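Local coordinates for protein transcription regulator AcaB (Escherichia coli, PDB 6N8B) that probably regulates transcription of plasmid genes needed for the conjugative transfer of IncC plasmids, at residues Val71-Leu83 and Trp158-Ile172. Numbering follows the deposited sequence.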
ATOM      1  N   VAL A  71     -10.480  10.465   3.118  1.00 45.49           N
ATOM      2  CA  VAL A  71      -9.790  10.434   1.834  1.00 44.58           C
ATOM      3  C   VAL A  71      -8.589   9.489   1.888  1.00 40.92           C
ATOM      4  O   VAL A  71      -8.242   8.862   0.879  1.00 39.71           O
ATOM      5  CB  VAL A  71      -9.394  11.862   1.420  1.00 46.63           C
ATOM      6  CG1 VAL A  71      -8.207  11.855   0.479  1.00 45.13           C
ATOM      7  CG2 VAL A  71     -10.581  12.556   0.767  1.00 50.71           C
ATOM      8  N   ILE A  72      -7.965   9.332   3.060  1.00 47.74           N
ATOM      9  CA  ILE A  72      -6.976   8.269   3.231  1.00 45.30           C
ATOM     10  C   ILE A  72      -7.629   6.912   3.013  1.00 43.90           C
ATOM     11  O   ILE A  72      -7.195   6.118   2.170  1.00 42.63           O
ATOM     12  CB  ILE A  72      -6.322   8.343   4.624  1.00 44.62           C
ATOM     13  CG1 ILE A  72      -5.300   9.479   4.709  1.00 45.74           C
ATOM     14  CG2 ILE A  72      -5.671   7.010   4.972  1.00 41.94           C
ATOM     15  CD1 ILE A  72      -3.939   9.109   4.157  1.00 43.74           C
ATOM     16  N   LEU A  73      -8.706   6.641   3.743  1.00 65.70           N
ATOM     17  CA  LEU A  73      -9.307   5.319   3.684  1.00 64.82           C
ATOM     18  C   LEU A  73     -10.122   5.100   2.422  1.00 65.63           C
ATOM     19  O   LEU A  73     -10.431   3.950   2.111  1.00 65.04           O
ATOM     20  CB  LEU A  73     -10.163   5.057   4.931  1.00 65.32           C
ATOM     21  CG  LEU A  73      -9.430   4.827   6.272  1.00 64.48           C
ATOM     22  CD1 LEU A  73      -8.720   6.050   6.862  1.00 64.69           C
ATOM     23  CD2 LEU A  73     -10.380   4.224   7.303  1.00 65.00           C
ATOM     24  N   GLU A  74     -10.436   6.153   1.666  1.00 72.30           N
ATOM     25  CA  GLU A  74     -11.013   5.946   0.342  1.00 72.42           C
ATOM     26  C   GLU A  74      -9.977   5.410  -0.635  1.00 70.90           C
ATOM     27  O   GLU A  74     -10.251   4.475  -1.396  1.00 70.44           O
ATOM     28  CB  GLU A  74     -11.620   7.242  -0.191  1.00 73.62           C
ATOM     29  CG  GLU A  74     -13.085   7.437   0.170  1.00 74.85           C
ATOM     30  CD  GLU A  74     -13.550   8.870  -0.034  1.00 76.99           C
ATOM     31  OE1 GLU A  74     -12.837   9.629  -0.726  1.00 76.62           O
ATOM     32  OE2 GLU A  74     -14.614   9.247   0.512  1.00 79.52           O
ATOM     33  N   HIS A  75      -8.798   6.029  -0.670  1.00 51.86           N
ATOM     34  CA  HIS A  75      -7.763   5.560  -1.581  1.00 50.55           C
ATOM     35  C   HIS A  75      -7.383   4.122  -1.266  1.00 49.06           C
ATOM     36  O   HIS A  75      -7.214   3.297  -2.173  1.00 48.28           O
ATOM     37  CB  HIS A  75      -6.575   6.509  -1.539  1.00 50.74           C
ATOM     38  CG  HIS A  75      -6.887   7.803  -2.210  1.00 52.40           C
ATOM     39  ND1 HIS A  75      -7.382   7.852  -3.494  1.00 54.27           N
ATOM     40  CD2 HIS A  75      -6.849   9.080  -1.762  1.00 52.60           C
ATOM     41  CE1 HIS A  75      -7.618   9.111  -3.819  1.00 55.60           C
ATOM     42  NE2 HIS A  75      -7.288   9.875  -2.793  1.00 54.37           N
ATOM     43  N   ILE A  76      -7.263   3.802   0.021  1.00 37.85           N
ATOM     44  CA  ILE A  76      -7.015   2.425   0.416  1.00 36.35           C
ATOM     45  C   ILE A  76      -8.189   1.555  -0.021  1.00 37.34           C
ATOM     46  O   ILE A  76      -8.008   0.415  -0.465  1.00 36.60           O
ATOM     47  CB  ILE A  76      -6.768   2.358   1.933  1.00 35.64           C
ATOM     48  CG1 ILE A  76      -5.458   3.070   2.274  1.00 34.64           C
ATOM     49  CG2 ILE A  76      -6.700   0.924   2.405  1.00 34.44           C
ATOM     50  CD1 ILE A  76      -5.175   3.137   3.749  1.00 34.22           C
ATOM     51  N   SER A  77      -9.410   2.091   0.057  1.00 53.07           N
ATOM     52  CA  SER A  77     -10.567   1.295  -0.338  1.00 54.30           C
ATOM     53  C   SER A  77     -10.625   1.073  -1.839  1.00 54.15           C
ATOM     54  O   SER A  77     -10.919  -0.044  -2.276  1.00 54.16           O
ATOM     55  CB  SER A  77     -11.875   1.958   0.100  1.00 56.10           C
ATOM     56  OG  SER A  77     -11.756   2.570   1.365  1.00 56.12           O
ATOM     57  N   LYS A  78     -10.303   2.093  -2.638  1.00 49.15           N
ATOM     58  CA  LYS A  78     -10.405   1.942  -4.087  1.00 48.92           C
ATOM     59  C   LYS A  78      -9.404   0.923  -4.613  1.00 47.70           C
ATOM     60  O   LYS A  78      -9.746   0.101  -5.471  1.00 47.89           O
ATOM     61  CB  LYS A  78     -10.223   3.289  -4.781  1.00 49.07           C
ATOM     62  CG  LYS A  78     -10.146   3.177  -6.288  1.00 48.68           C
ATOM     63  CD  LYS A  78     -11.519   2.912  -6.878  1.00 49.75           C
ATOM     64  CE  LYS A  78     -11.432   2.754  -8.379  1.00 49.35           C
ATOM     65  NZ  LYS A  78     -12.588   1.987  -8.891  1.00 51.13           N
ATOM     66  N   VAL A  79      -8.173   0.940  -4.095  1.00 40.55           N
ATOM     67  CA  VAL A  79      -7.212  -0.097  -4.460  1.00 39.09           C
ATOM     68  C   VAL A  79      -7.705  -1.461  -4.000  1.00 39.32           C
ATOM     69  O   VAL A  79      -7.624  -2.450  -4.739  1.00 39.19           O
ATOM     70  CB  VAL A  79      -5.823   0.229  -3.882  1.00 37.40           C
ATOM     71  CG1 VAL A  79      -4.843  -0.891  -4.198  1.00 35.50           C
ATOM     72  CG2 VAL A  79      -5.321   1.546  -4.437  1.00 37.85           C
ATOM     73  N   SER A  80      -8.238  -1.534  -2.778  1.00 34.99           N
ATOM     74  CA  SER A  80      -8.770  -2.796  -2.273  1.00 35.58           C
ATOM     75  C   SER A  80      -9.928  -3.282  -3.134  1.00 37.36           C
ATOM     76  O   SER A  80     -10.067  -4.484  -3.387  1.00 37.80           O
ATOM     77  CB  SER A  80      -9.209  -2.639  -0.820  1.00 36.14           C
ATOM     78  OG  SER A  80      -9.728  -3.858  -0.321  1.00 37.21           O
ATOM     79  N   GLU A  81     -10.773  -2.356  -3.582  1.00 62.67           N
ATOM     80  CA  GLU A  81     -11.918  -2.718  -4.403  1.00 63.79           C
ATOM     81  C   GLU A  81     -11.480  -3.256  -5.761  1.00 63.19           C
ATOM     82  O   GLU A  81     -12.069  -4.216  -6.272  1.00 64.03           O
ATOM     83  CB  GLU A  81     -12.814  -1.493  -4.564  1.00 64.33           C
ATOM     84  CG  GLU A  81     -13.560  -1.117  -3.294  1.00 65.40           C
ATOM     85  CD  GLU A  81     -14.137   0.288  -3.344  1.00 66.19           C
ATOM     86  OE1 GLU A  81     -14.424   0.847  -2.265  1.00 66.67           O
ATOM     87  OE2 GLU A  81     -14.326   0.824  -4.458  1.00 66.99           O
ATOM     88  N   ASP A  82     -10.438  -2.663  -6.356  1.00 51.63           N
ATOM     89  CA  ASP A  82     -10.026  -3.073  -7.697  1.00 51.23           C
ATOM     90  C   ASP A  82      -9.204  -4.353  -7.708  1.00 50.62           C
ATOM     91  O   ASP A  82      -9.217  -5.073  -8.712  1.00 50.82           O
ATOM     92  CB  ASP A  82      -9.228  -1.963  -8.382  1.00 50.36           C
ATOM     93  CG  ASP A  82     -10.023  -0.690  -8.553  1.00 50.88           C
ATOM     94  OD1 ASP A  82     -11.270  -0.749  -8.489  1.00 51.74           O
ATOM     95  OD2 ASP A  82      -9.399   0.370  -8.770  1.00 50.33           O
ATOM     96  N   LEU A  83      -8.500  -4.674  -6.619  1.00 44.60           N
ATOM     97  CA  LEU A  83      -7.882  -5.993  -6.540  1.00 44.17           C
ATOM     98  C   LEU A  83      -8.928  -7.079  -6.349  1.00 46.12           C
ATOM     99  O   LEU A  83      -8.794  -8.176  -6.903  1.00 46.55           O
ATOM    100  CB  LEU A  83      -6.854  -6.046  -5.407  1.00 42.56           C
ATOM    101  CG  LEU A  83      -5.662  -5.097  -5.472  1.00 40.28           C
ATOM    102  CD1 LEU A  83      -5.226  -4.695  -4.084  1.00 39.04           C
ATOM    103  CD2 LEU A  83      -4.522  -5.756  -6.207  1.00 38.97           C
ATOM    104  N   TRP A 158      -0.076  -3.456 -11.590  1.00 38.62           N
ATOM    105  CA  TRP A 158      -0.505  -3.683 -10.214  1.00 38.33           C
ATOM    106  C   TRP A 158       0.602  -3.334  -9.229  1.00 37.68           C
ATOM    107  O   TRP A 158       0.327  -2.811  -8.142  1.00 37.31           O
ATOM    108  CB  TRP A 158      -0.964  -5.127 -10.023  1.00 38.71           C
ATOM    109  CG  TRP A 158      -2.333  -5.347 -10.550  1.00 39.55           C
ATOM    110  CD1 TRP A 158      -2.694  -6.131 -11.604  1.00 40.27           C
ATOM    111  CD2 TRP A 158      -3.533  -4.728 -10.077  1.00 39.88           C
ATOM    112  NE1 TRP A 158      -4.052  -6.057 -11.804  1.00 41.08           N
ATOM    113  CE2 TRP A 158      -4.589  -5.199 -10.880  1.00 40.78           C
ATOM    114  CE3 TRP A 158      -3.817  -3.824  -9.047  1.00 39.52           C
ATOM    115  CZ2 TRP A 158      -5.906  -4.801 -10.685  1.00 41.26           C
ATOM    116  CZ3 TRP A 158      -5.122  -3.432  -8.854  1.00 40.02           C
ATOM    117  CH2 TRP A 158      -6.153  -3.919  -9.669  1.00 40.86           C
ATOM    118  N   GLN A 159       1.855  -3.629  -9.581  1.00 48.97           N
ATOM    119  CA  GLN A 159       2.973  -3.123  -8.791  1.00 48.72           C
ATOM    120  C   GLN A 159       2.917  -1.609  -8.708  1.00 48.57           C
ATOM    121  O   GLN A 159       3.016  -1.025  -7.624  1.00 48.33           O
ATOM    122  CB  GLN A 159       4.299  -3.559  -9.407  1.00 49.13           C
ATOM    123  CG  GLN A 159       5.239  -4.251  -8.457  1.00 49.50           C
ATOM    124  CD  GLN A 159       6.481  -4.765  -9.149  1.00 50.12           C
ATOM    125  OE1 GLN A 159       6.418  -5.275 -10.269  1.00 50.45           O
ATOM    126  NE2 GLN A 159       7.626  -4.614  -8.493  1.00 50.46           N
ATOM    127  N   GLN A 160       2.720  -0.958  -9.851  1.00 60.56           N
ATOM    128  CA  GLN A 160       2.683   0.493  -9.883  1.00 60.77           C
ATOM    129  C   GLN A 160       1.476   1.035  -9.131  1.00 60.63           C
ATOM    130  O   GLN A 160       1.577   2.084  -8.493  1.00 60.63           O
ATOM    131  CB  GLN A 160       2.687   0.965 -11.337  1.00 61.48           C
ATOM    132  CG  GLN A 160       2.907   2.447 -11.547  1.00 61.99           C
ATOM    133  CD  GLN A 160       2.501   2.884 -12.943  1.00 62.77           C
ATOM    134  OE1 GLN A 160       3.344   3.269 -13.755  1.00 63.43           O
ATOM    135  NE2 GLN A 160       1.210   2.787 -13.242  1.00 62.69           N
ATOM    136  N   ARG A 161       0.358   0.304  -9.141  1.00 46.04           N
ATOM    137  CA  ARG A 161      -0.868   0.795  -8.516  1.00 46.23           C
ATOM    138  C   ARG A 161      -0.698   0.992  -7.014  1.00 45.93           C
ATOM    139  O   ARG A 161      -1.136   2.005  -6.458  1.00 46.37           O
ATOM    140  CB  ARG A 161      -2.017  -0.169  -8.803  1.00 46.37           C
ATOM    141  CG  ARG A 161      -3.341   0.266  -8.224  1.00 46.24           C
ATOM    142  CD  ARG A 161      -4.169   1.044  -9.232  1.00 47.60           C
ATOM    143  NE  ARG A 161      -5.237   1.785  -8.569  1.00 48.32           N
ATOM    144  CZ  ARG A 161      -6.440   1.288  -8.298  1.00 48.65           C
ATOM    145  NH1 ARG A 161      -6.737   0.043  -8.642  1.00 48.31           N
ATOM    146  NH2 ARG A 161      -7.345   2.038  -7.683  1.00 49.49           N
ATOM    147  N   LEU A 162      -0.062   0.037  -6.337  1.00 45.82           N
ATOM    148  CA  LEU A 162       0.185   0.226  -4.914  1.00 45.54           C
ATOM    149  C   LEU A 162       1.309   1.220  -4.664  1.00 45.62           C
ATOM    150  O   LEU A 162       1.305   1.896  -3.630  1.00 45.67           O
ATOM    151  CB  LEU A 162       0.506  -1.103  -4.233  1.00 45.17           C
ATOM    152  CG  LEU A 162      -0.698  -2.006  -3.967  1.00 45.64           C
ATOM    153  CD1 LEU A 162      -0.884  -3.028  -5.077  1.00 45.98           C
ATOM    154  CD2 LEU A 162      -0.564  -2.675  -2.608  1.00 45.82           C
ATOM    155  N   ILE A 163       2.276   1.317  -5.578  1.00 39.56           N
ATOM    156  CA  ILE A 163       3.362   2.277  -5.398  1.00 39.69           C
ATOM    157  C   ILE A 163       2.826   3.707  -5.395  1.00 40.54           C
ATOM    158  O   ILE A 163       3.198   4.518  -4.539  1.00 40.77           O
ATOM    159  CB  ILE A 163       4.446   2.077  -6.471  1.00 39.81           C
ATOM    160  CG1 ILE A 163       5.240   0.793  -6.205  1.00 39.54           C
ATOM    161  CG2 ILE A 163       5.385   3.263  -6.491  1.00 40.24           C
ATOM    162  CD1 ILE A 163       6.032   0.807  -4.897  1.00 39.39           C
ATOM    163  N   LYS A 164       1.950   4.048  -6.349  1.00 61.01           N
ATOM    164  CA  LYS A 164       1.338   5.376  -6.289  1.00 62.06           C
ATOM    165  C   LYS A 164       0.381   5.518  -5.108  1.00 62.23           C
ATOM    166  O   LYS A 164       0.225   6.624  -4.581  1.00 63.23           O
ATOM    167  CB  LYS A 164       0.683   5.765  -7.622  1.00 62.60           C
ATOM    168  CG  LYS A 164      -0.154   4.746  -8.327  1.00 61.09           C
ATOM    169  CD  LYS A 164      -1.274   5.437  -9.082  1.00 61.65           C
ATOM    170  CE  LYS A 164      -0.821   5.862 -10.478  1.00 63.83           C
ATOM    171  NZ  LYS A 164      -0.492   4.753 -11.425  1.00 61.36           N
ATOM    172  N   LEU A 165      -0.270   4.435  -4.677  1.00 30.84           N
ATOM    173  CA  LEU A 165      -1.030   4.512  -3.432  1.00 31.04           C
ATOM    174  C   LEU A 165      -0.115   4.864  -2.267  1.00 31.11           C
ATOM    175  O   LEU A 165      -0.424   5.751  -1.463  1.00 32.07           O
ATOM    176  CB  LEU A 165      -1.746   3.193  -3.158  1.00 30.36           C
ATOM    177  CG  LEU A 165      -2.492   3.209  -1.822  1.00 30.73           C
ATOM    178  CD1 LEU A 165      -3.493   4.355  -1.771  1.00 32.03           C
ATOM    179  CD2 LEU A 165      -3.165   1.882  -1.569  1.00 30.24           C
ATOM    180  N   ALA A 166       1.028   4.178  -2.169  1.00 25.08           N
ATOM    181  CA  ALA A 166       2.060   4.564  -1.213  1.00 24.42           C
ATOM    182  C   ALA A 166       2.422   6.036  -1.360  1.00 26.12           C
ATOM    183  O   ALA A 166       2.376   6.800  -0.390  1.00 26.37           O
ATOM    184  CB  ALA A 166       3.299   3.689  -1.410  1.00 23.53           C
ATOM    185  N   GLY A 167       2.772   6.448  -2.583  1.00 40.27           N
ATOM    186  CA  GLY A 167       3.148   7.834  -2.820  1.00 41.02           C
ATOM    187  C   GLY A 167       2.091   8.819  -2.377  1.00 42.09           C
ATOM    188  O   GLY A 167       2.400   9.902  -1.875  1.00 42.32           O
ATOM    189  N   ARG A 168       0.828   8.449  -2.526  1.00 80.32           N
ATOM    190  CA  ARG A 168      -0.223   9.415  -2.260  1.00 80.95           C
ATOM    191  C   ARG A 168      -0.507   9.543  -0.774  1.00 80.93           C
ATOM    192  O   ARG A 168      -0.749  10.652  -0.281  1.00 81.22           O
ATOM    193  CB  ARG A 168      -1.447   9.027  -3.062  1.00 81.28           C
ATOM    194  CG  ARG A 168      -1.194   9.450  -4.480  1.00 81.88           C
ATOM    195  CD  ARG A 168      -2.454   9.623  -5.200  1.00 82.77           C
ATOM    196  NE  ARG A 168      -3.061  10.854  -4.690  1.00 84.44           N
ATOM    197  CZ  ARG A 168      -4.354  11.053  -4.509  1.00 84.00           C
ATOM    198  NH1 ARG A 168      -5.169  10.094  -4.836  1.00 82.06           N
ATOM    199  NH2 ARG A 168      -4.805  12.202  -4.007  1.00 85.57           N
ATOM    200  N   ILE A 169      -0.456   8.426  -0.050  1.00 37.02           N
ATOM    201  CA  ILE A 169      -0.444   8.473   1.409  1.00 36.72           C
ATOM    202  C   ILE A 169       0.619   9.452   1.887  1.00 36.30           C
ATOM    203  O   ILE A 169       0.339  10.380   2.658  1.00 36.69           O
ATOM    204  CB  ILE A 169      -0.211   7.062   1.977  1.00 35.91           C
ATOM    205  CG1 ILE A 169      -1.461   6.202   1.769  1.00 36.40           C
ATOM    206  CG2 ILE A 169       0.185   7.133   3.443  1.00 35.49           C
ATOM    207  CD1 ILE A 169      -1.265   4.750   2.127  1.00 35.11           C
ATOM    208  N   ILE A 170       1.856   9.263   1.422  1.00 39.87           N
ATOM    209  CA  ILE A 170       2.940  10.162   1.808  1.00 39.54           C
ATOM    210  C   ILE A 170       2.645  11.582   1.347  1.00 40.40           C
ATOM    211  O   ILE A 170       2.852  12.544   2.094  1.00 40.48           O
ATOM    212  CB  ILE A 170       4.278   9.640   1.254  1.00 38.72           C
ATOM    213  CG1 ILE A 170       4.714   8.404   2.044  1.00 37.76           C
ATOM    214  CG2 ILE A 170       5.347  10.723   1.308  1.00 38.65           C
ATOM    215  CD1 ILE A 170       5.195   7.270   1.182  1.00 37.17           C
ATOM    216  N   GLY A 171       2.111  11.733   0.133  1.00 39.20           N
ATOM    217  CA  GLY A 171       1.701  13.053  -0.320  1.00 41.30           C
ATOM    218  C   GLY A 171       0.653  13.675   0.584  1.00 42.40           C
ATOM    219  O   GLY A 171       0.743  14.855   0.936  1.00 44.82           O
ATOM    220  N   ILE A 172      -0.348  12.884   0.982  1.00 47.05           N
ATOM    221  CA  ILE A 172      -1.320  13.341   1.971  1.00 47.62           C
ATOM    222  C   ILE A 172      -0.614  13.735   3.261  1.00 47.31           C
ATOM    223  O   ILE A 172      -0.975  14.727   3.907  1.00 47.78           O
ATOM    224  CB  ILE A 172      -2.386  12.257   2.213  1.00 47.85           C
ATOM    225  CG1 ILE A 172      -3.302  12.132   0.993  1.00 48.31           C
ATOM    226  CG2 ILE A 172      -3.189  12.566   3.465  1.00 48.33           C
ATOM    227  CD1 ILE A 172      -4.285  10.982   1.072  1.00 48.45           C
TER
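Val79 and Leu165 meet at the middle of the contact, the CG2 methyl of Val79 lying 3.6 Å from CD2 of Leu165. The other methyl of that leucine, CD1, rests on CB of His75, so Leu165 fits between two residues one helical turn apart. Toward the start of 71-83, CD1 of Ile72 sits 3.6 Å from CG2 of Ile172, and Val71 CG1 adds a looser touch to CD1 of Ile172. At the other end, CD2 of Leu83 packs against the six-membered ring of Trp158, 3.5 Å from CE3. The two segments run antiparallel, 178° between their directions and 10.6 Å between their axes, within an elongated helical bundle; helix 118-142 covers the buried side, where Leu126 touches Leu165. The outer side is polar and more open. There Arg161 starts with CG anti to its N (chi1 -179°) and bends at chi2, which carries the guanidinium over the Val79 CG2 methyl to Asp82. Arg161 NH1 bonds OD2 of Asp82 at 2.7 Å on the anti lone pair, far from straight at 131°, while NH2 gives the same oxygen a weak second bond. OD1 of Asp82 takes Lys78 NZ at 3.1 Å on its syn lone pair, so both carboxylate oxygens have cationic partners. Farther along, the guanidinium of poorly ordered Arg168 approaches a face of the His75 imidazole, its detailed geometry doubtful.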